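Long-range contact in paraflagellar rod component (PDB 6XYB), which is of unknown function but is a conserved kinetoplastid-specific protein that binds metal ions and may be a component of the paraflagellar rod: residues C[79-84]-C[111-116]. Numbering follows the deposited sequence. Where two conformers were deposited one is given.
Sequences AVFLTI and TKLFFA
Phe81 and Ile84 of helix 74-90 pack on Thr111, Leu113 and Phe115 of strand 108-117, a buried helix-on-sheet contact in the core of this alpha+beta fold. It is a worked example of how a helix beds on an antiparallel sheet through one face of each element. Segments 79-84 and 111-116 run nearly parallel, their axes 12° apart and 10.9 Å from each other at closest approach. At that spacing the backbones stay well separated and side chains bridge the gap. On the strand every second residue, Thr111, Leu113 and Phe115, turns its CB toward the helix, while Lys112 turns away to the other side of the sheet, where its NZ forms a salt bridge with Asp74 of a third subunit. On the helix, Phe81 and Ile84 lie about one turn apart; Phe81 meets Thr111 and Leu113, Ile84 meets Leu113 and Phe115. The CB of Phe81 does not aim at the strand; chi1 of -60° sets CG beside the backbone N and anti to the carbonyl carbon, and the end of the ring comes nearer the strand. Thr111 CG2 sits over one face of this ring, a CH-pi contact with the methyl 4.2 Å from the ring centroid and 27° off its normal. Phe13 and Ala11 of strand 6-13 also touch the ring, as does Phe114 of a second subunit, which places the contact close to the assembly interface. Leu113 is shared: its CD1 approaches CD1 of Phe81 obliquely and also meets CG2 of Ile84. Ile84 CG2 also lies 4.3 Å from Phe115 CZ. Leu113 packs on Ser98 and Thr111 on Ser100, residues of strand 93-103 that can bind magnesium, though no ion is bound to them in this chain. At the Thr111 end the hydroxyl draws near the ring tip too, with OG1 3.5 Å from Phe81 CZ.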
loop_
_atom_site.group_PDB
_atom_site.type_symbol
_atom_site.label_atom_id
_atom_site.label_comp_id
_atom_site.label_asym_id
_atom_site.label_seq_id
_atom_site.Cartn_x
_atom_site.Cartn_y
_atom_site.Cartn_z
ATOM N N ALA C 79 -6.981 -3.211 14.195
ATOM C CA ALA C 79 -6.829 -4.448 14.977
ATOM C C ALA C 79 -7.063 -5.702 14.109
ATOM O O ALA C 79 -6.369 -6.681 14.268
ATOM C CB ALA C 79 -7.800 -4.427 16.147
ATOM N N VAL C 80 -8.062 -5.709 13.280
ATOM C CA VAL C 80 -8.327 -6.885 12.392
ATOM C C VAL C 80 -7.121 -7.087 11.479
ATOM O O VAL C 80 -6.623 -8.220 11.293
ATOM C CB VAL C 80 -9.581 -6.664 11.550
ATOM C CG1 VAL C 80 -9.688 -7.708 10.461
ATOM C CG2 VAL C 80 -10.835 -6.650 12.427
ATOM N N PHE C 81 -6.627 -6.014 10.912
ATOM C CA PHE C 81 -5.471 -6.185 9.978
ATOM C C PHE C 81 -4.278 -6.747 10.757
ATOM O O PHE C 81 -3.597 -7.667 10.239
ATOM C CB PHE C 81 -5.015 -4.860 9.368
ATOM C CG PHE C 81 -6.084 -4.168 8.559
ATOM C CD1 PHE C 81 -7.010 -4.885 7.832
ATOM C CD2 PHE C 81 -6.138 -2.783 8.485
ATOM C CE1 PHE C 81 -7.976 -4.219 7.086
ATOM C CE2 PHE C 81 -7.088 -2.127 7.723
ATOM C CZ PHE C 81 -8.054 -2.848 7.077
ATOM N N LEU C 82 -3.944 -6.154 11.930
ATOM C CA LEU C 82 -2.793 -6.677 12.704
ATOM C C LEU C 82 -2.949 -8.164 13.043
ATOM O O LEU C 82 -1.974 -8.943 12.974
ATOM C CB LEU C 82 -2.583 -5.881 14.003
ATOM C CG LEU C 82 -1.418 -4.917 13.997
ATOM C CD1 LEU C 82 -1.098 -4.475 15.418
ATOM C CD2 LEU C 82 -0.187 -5.464 13.293
ATOM N N THR C 83 -4.142 -8.570 13.464
ATOM C CA THR C 83 -4.324 -9.981 13.908
ATOM C C THR C 83 -4.191 -10.911 12.682
ATOM O O THR C 83 -3.604 -11.964 12.822
ATOM C CB THR C 83 -5.597 -10.235 14.738
ATOM O OG1 THR C 83 -6.777 -10.165 13.928
ATOM C CG2 THR C 83 -5.757 -9.305 15.924
ATOM N N ILE C 84 -4.686 -10.497 11.511
ATOM C CA ILE C 84 -4.500 -11.292 10.263
ATOM C C ILE C 84 -3.001 -11.405 9.978
ATOM O O ILE C 84 -2.528 -12.494 9.646
ATOM C CB ILE C 84 -5.289 -10.705 9.077
ATOM C CG1 ILE C 84 -6.807 -10.754 9.331
ATOM C CG2 ILE C 84 -4.816 -11.331 7.751
ATOM C CD1 ILE C 84 -7.580 -9.904 8.358
ATOM N N THR C 111 -9.564 -2.964 1.820
ATOM C CA THR C 111 -8.143 -3.068 1.994
ATOM C C THR C 111 -7.692 -4.453 1.566
ATOM O O THR C 111 -8.274 -5.443 2.001
ATOM C CB THR C 111 -7.744 -2.778 3.416
ATOM O OG1 THR C 111 -8.160 -1.477 3.824
ATOM C CG2 THR C 111 -6.286 -3.032 3.669
ATOM N N LYS C 112 -6.635 -4.504 0.788
ATOM C CA LYS C 112 -6.007 -5.728 0.364
ATOM C C LYS C 112 -4.616 -5.886 1.014
ATOM O O LYS C 112 -3.882 -4.933 1.175
ATOM C CB LYS C 112 -5.979 -5.797 -1.149
ATOM C CG LYS C 112 -7.408 -5.838 -1.649
ATOM C CD LYS C 112 -7.605 -6.296 -3.005
ATOM C CE LYS C 112 -8.943 -5.809 -3.496
ATOM N NZ LYS C 112 -10.008 -6.749 -3.049
ATOM N N LEU C 113 -4.325 -7.120 1.420
ATOM C CA LEU C 113 -3.042 -7.483 2.048
ATOM C C LEU C 113 -2.516 -8.642 1.188
ATOM O O LEU C 113 -3.232 -9.689 1.018
ATOM C CB LEU C 113 -3.265 -7.890 3.502
ATOM C CG LEU C 113 -3.800 -6.858 4.481
ATOM C CD1 LEU C 113 -4.305 -7.555 5.753
ATOM C CD2 LEU C 113 -2.734 -5.856 4.931
ATOM N N PHE C 114 -1.276 -8.549 0.749
ATOM C CA PHE C 114 -0.700 -9.599 -0.106
ATOM C C PHE C 114 0.503 -10.233 0.613
ATOM O O PHE C 114 1.323 -9.522 1.201
ATOM C CB PHE C 114 -0.181 -8.973 -1.411
ATOM C CG PHE C 114 -1.250 -8.386 -2.264
ATOM C CD1 PHE C 114 -2.070 -9.199 -3.006
ATOM C CD2 PHE C 114 -1.470 -7.027 -2.241
ATOM C CE1 PHE C 114 -3.077 -8.673 -3.803
ATOM C CE2 PHE C 114 -2.457 -6.482 -3.077
ATOM C CZ PHE C 114 -3.270 -7.309 -3.813
ATOM N N PHE C 115 0.526 -11.565 0.601
ATOM C CA PHE C 115 1.504 -12.355 1.378
ATOM C C PHE C 115 2.253 -13.347 0.487
ATOM O O PHE C 115 1.691 -13.825 -0.526
ATOM C CB PHE C 115 0.815 -13.190 2.439
ATOM C CG PHE C 115 0.082 -12.364 3.463
ATOM C CD1 PHE C 115 -1.222 -11.962 3.233
ATOM C CD2 PHE C 115 0.642 -12.029 4.714
ATOM C CE1 PHE C 115 -1.899 -11.152 4.129
ATOM C CE2 PHE C 115 -0.066 -11.246 5.642
ATOM C CZ PHE C 115 -1.339 -10.799 5.323
ATOM N N ALA C 116 3.513 -13.592 0.831
ATOM C CA ALA C 116 4.330 -14.608 0.127
ATOM C C ALA C 116 4.927 -15.570 1.146
ATOM O O ALA C 116 5.035 -15.260 2.366
ATOM C CB ALA C 116 5.412 -13.907 -0.691
#